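PDB 7CBC: De novo designed switch protein caging a hemagglutinin binder (sCageHA267_1S) from Synthetic construct, which serves as a designed biosensor switch that cages a hemagglutinin-binding domain against a six-helical bundle, presumably releasing it when triggered. Local coordinates for residues A[15-20]-A[272-277]. Sequence-based numbering, arbitrary orientation.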
ATOM      1  N   LEU A  15      -0.093 -14.697  -0.072  1.00 28.95           N
ATOM      2  CA  LEU A  15      -0.135 -13.520  -0.925  1.00 27.53           C
ATOM      3  C   LEU A  15      -0.531 -12.280  -0.142  1.00 31.65           C
ATOM      4  O   LEU A  15      -0.046 -11.174  -0.439  1.00 27.55           O
ATOM      5  CB  LEU A  15      -1.095 -13.754  -2.083  1.00 25.50           C
ATOM      6  CG  LEU A  15      -0.574 -14.715  -3.157  1.00 27.80           C
ATOM      7  CD1 LEU A  15      -1.530 -14.691  -4.312  1.00 25.43           C
ATOM      8  CD2 LEU A  15       0.832 -14.351  -3.624  1.00 27.93           C
ATOM      9  N   GLN A  16      -1.400 -12.434   0.864  1.00 25.05           N
ATOM     10  CA  GLN A  16      -1.751 -11.276   1.674  1.00 28.34           C
ATOM     11  C   GLN A  16      -0.560 -10.806   2.501  1.00 28.48           C
ATOM     12  O   GLN A  16      -0.297  -9.601   2.581  1.00 25.09           O
ATOM     13  CB  GLN A  16      -2.950 -11.579   2.566  1.00 27.69           C
ATOM     14  CG  GLN A  16      -3.294 -10.413   3.474  1.00 29.93           C
ATOM     15  CD  GLN A  16      -4.701 -10.471   4.031  1.00 26.90           C
ATOM     16  OE1 GLN A  16      -4.928 -11.011   5.114  1.00 28.25           O
ATOM     17  NE2 GLN A  16      -5.654  -9.893   3.301  1.00 27.18           N
ATOM     18  N   ARG A  17       0.187 -11.735   3.102  1.00 27.22           N
ATOM     19  CA  ARG A  17       1.390 -11.346   3.836  1.00 29.85           C
ATOM     20  C   ARG A  17       2.335 -10.557   2.941  1.00 29.61           C
ATOM     21  O   ARG A  17       2.848  -9.496   3.324  1.00 30.04           O
ATOM     22  CB  ARG A  17       2.089 -12.590   4.391  1.00 32.43           C
ATOM     23  CG  ARG A  17       3.329 -12.306   5.256  1.00 34.82           C
ATOM     24  CD  ARG A  17       3.084 -11.204   6.288  1.00 35.68           C
ATOM     25  NE  ARG A  17       2.076 -11.543   7.292  1.00 34.13           N
ATOM     26  CZ  ARG A  17       1.660 -10.705   8.237  1.00 37.13           C
ATOM     27  NH1 ARG A  17       2.178  -9.485   8.306  1.00 34.41           N
ATOM     28  NH2 ARG A  17       0.730 -11.081   9.109  1.00 34.34           N
ATOM     29  N   LEU A  18       2.567 -11.071   1.736  1.00 25.26           N
ATOM     30  CA  LEU A  18       3.410 -10.388   0.770  1.00 29.89           C
ATOM     31  C   LEU A  18       2.957  -8.949   0.560  1.00 27.91           C
ATOM     32  O   LEU A  18       3.773  -8.020   0.561  1.00 26.28           O
ATOM     33  CB  LEU A  18       3.375 -11.155  -0.545  1.00 24.33           C
ATOM     34  CG  LEU A  18       4.197 -10.523  -1.661  1.00 31.65           C
ATOM     35  CD1 LEU A  18       4.951 -11.653  -2.325  1.00 39.64           C
ATOM     36  CD2 LEU A  18       3.317  -9.792  -2.673  1.00 27.78           C
ATOM     37  N   ASN A  19       1.648  -8.755   0.367  1.00 27.91           N
ATOM     38  CA  ASN A  19       1.100  -7.426   0.137  1.00 23.95           C
ATOM     39  C   ASN A  19       1.272  -6.542   1.355  1.00 25.49           C
ATOM     40  O   ASN A  19       1.640  -5.369   1.222  1.00 27.81           O
ATOM     41  CB  ASN A  19      -0.368  -7.537  -0.250  1.00 21.96           C
ATOM     42  CG  ASN A  19      -0.553  -8.209  -1.584  1.00 27.75           C
ATOM     43  OD1 ASN A  19       0.288  -8.065  -2.484  1.00 25.23           O
ATOM     44  ND2 ASN A  19      -1.658  -8.940  -1.738  1.00 23.64           N
ATOM     45  N   ILE A  20       1.052  -7.095   2.549  1.00 23.77           N
ATOM     46  CA  ILE A  20       1.308  -6.347   3.779  1.00 27.62           C
ATOM     47  C   ILE A  20       2.753  -5.863   3.820  1.00 29.77           C
ATOM     48  O   ILE A  20       3.032  -4.690   4.118  1.00 27.27           O
ATOM     49  CB  ILE A  20       0.978  -7.205   5.009  1.00 26.29           C
ATOM     50  CG1 ILE A  20      -0.529  -7.447   5.093  1.00 25.27           C
ATOM     51  CG2 ILE A  20       1.515  -6.524   6.276  1.00 27.32           C
ATOM     52  CD1 ILE A  20      -0.895  -8.482   6.088  1.00 30.93           C
ATOM     53  N   THR A 272      -2.407  -4.945  10.781  1.00 36.94           N
ATOM     54  CA  THR A 272      -2.353  -5.280  12.198  1.00 38.77           C
ATOM     55  C   THR A 272      -3.257  -6.460  12.552  1.00 38.32           C
ATOM     56  O   THR A 272      -2.933  -7.247  13.448  1.00 38.09           O
ATOM     57  CB  THR A 272      -2.740  -4.042  13.013  1.00 36.87           C
ATOM     58  OG1 THR A 272      -1.897  -2.946  12.627  1.00 42.74           O
ATOM     59  CG2 THR A 272      -2.596  -4.291  14.504  1.00 38.84           C
ATOM     60  N   PHE A 273      -4.388  -6.610  11.870  1.00 40.85           N
ATOM     61  CA  PHE A 273      -5.367  -7.620  12.251  1.00 39.86           C
ATOM     62  C   PHE A 273      -5.450  -8.770  11.258  1.00 39.43           C
ATOM     63  O   PHE A 273      -6.347  -9.618  11.373  1.00 35.58           O
ATOM     64  CB  PHE A 273      -6.728  -6.956  12.449  1.00 40.52           C
ATOM     65  CG  PHE A 273      -6.692  -5.847  13.463  1.00 47.11           C
ATOM     66  CD1 PHE A 273      -7.006  -6.093  14.795  1.00 49.51           C
ATOM     67  CD2 PHE A 273      -6.289  -4.573  13.097  1.00 42.99           C
ATOM     68  CE1 PHE A 273      -6.948  -5.074  15.735  1.00 49.93           C
ATOM     69  CE2 PHE A 273      -6.225  -3.554  14.029  1.00 48.88           C
ATOM     70  CZ  PHE A 273      -6.557  -3.805  15.351  1.00 48.06           C
ATOM     71  N   ALA A 274      -4.511  -8.840  10.310  1.00 37.04           N
ATOM     72  CA  ALA A 274      -4.542  -9.889   9.296  1.00 35.59           C
ATOM     73  C   ALA A 274      -4.398 -11.276   9.912  1.00 37.78           C
ATOM     74  O   ALA A 274      -5.020 -12.237   9.447  1.00 34.48           O
ATOM     75  CB  ALA A 274      -3.438  -9.646   8.272  1.00 34.46           C
ATOM     76  N   CYS A 275      -3.565 -11.409  10.953  1.00 36.57           N
ATOM     77  CA  CYS A 275      -3.352 -12.722  11.548  1.00 37.54           C
ATOM     78  C   CYS A 275      -4.604 -13.217  12.263  1.00 35.76           C
ATOM     79  O   CYS A 275      -4.890 -14.421  12.248  1.00 34.90           O
ATOM     80  CB  CYS A 275      -2.142 -12.677  12.487  1.00 41.48           C
ATOM     81  SG  CYS A 275      -0.545 -12.398  11.615  1.00 53.06           S
ATOM     82  N   ARG A 276      -5.378 -12.313  12.864  1.00 37.42           N
ATOM     83  CA  ARG A 276      -6.649 -12.720  13.461  1.00 37.05           C
ATOM     84  C   ARG A 276      -7.697 -13.006  12.395  1.00 36.32           C
ATOM     85  O   ARG A 276      -8.448 -13.985  12.504  1.00 30.49           O
ATOM     86  CB  ARG A 276      -7.158 -11.644  14.421  1.00 40.83           C
ATOM     87  CG  ARG A 276      -6.353 -11.521  15.706  1.00 43.36           C
ATOM     88  CD  ARG A 276      -6.964 -10.449  16.580  1.00 51.24           C
ATOM     89  NE  ARG A 276      -6.215 -10.225  17.813  1.00 53.50           N
ATOM     90  CZ  ARG A 276      -6.589  -9.363  18.754  1.00 51.81           C
ATOM     91  NH1 ARG A 276      -7.709  -8.660  18.597  1.00 47.00           N
ATOM     92  NH2 ARG A 276      -5.848  -9.205  19.845  1.00 47.30           N
ATOM     93  N   ILE A 277      -7.775 -12.155  11.367  1.00 35.60           N
ATOM     94  CA  ILE A 277      -8.771 -12.350  10.316  1.00 33.13           C
ATOM     95  C   ILE A 277      -8.574 -13.704   9.647  1.00 33.03           C
ATOM     96  O   ILE A 277      -9.531 -14.468   9.464  1.00 28.27           O
ATOM     97  CB  ILE A 277      -8.719 -11.202   9.296  1.00 33.63           C
ATOM     98  CG1 ILE A 277      -9.354  -9.954   9.889  1.00 35.59           C
ATOM     99  CG2 ILE A 277      -9.468 -11.582   8.022  1.00 32.51           C
ATOM    100  CD1 ILE A 277      -8.709  -8.703   9.446  1.00 36.15           C
TER
HETATM  101  O   HOH W   1      -6.021 -12.325   7.058  1.00 33.89           O
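Arg-17 of helix 3-46 reaches over to Cys-275 near the start of helix 274-284, its NH2 meeting the sulfur SG. From CB the chain leaves with CG anti to the backbone N (chi1 -177°), then bends at chi2 (47°), which swings CD aside, and again at chi3 (64°), which sets NE; the guanidinium beyond lies beside helix 274-284. NE gives its hydrogen to the backbone O of Ala-299, a bond that helps hold the guanidinium in place. One face of the group is met by Ile-20, whose CD1 stands 3.9 Å off the guanidinium plane, displaced from its centre. At the tip, NH2 comes to 3.1 Å from SG of Cys-275, with the sulfur at the edge of the group and near its plane; that SG is already tied to Cys-301 in a disulfide. The two helices probably belong to different parts of the design: 15-20 lies on a long helix of the bundle, while 274-284 is the first of three short helices after it, consistent with the caged binder docked on its cage. Of the residues in 272-277, Ala-274 has the most surface buried against 15-20. Its CB points at 15-20 and packs 3.5 Å from CD1 of Ile-20, and Leu-213 of helix 195-239 touches it too. Gln-16 approaches the same methyl with its amide oxygen, OE1 lying 3.7 Å from CB of Ala-274. Between the helices sits one water that donates to OE1 of Gln-16 and to the backbone O of Ala-274, each bond 2.6 Å long.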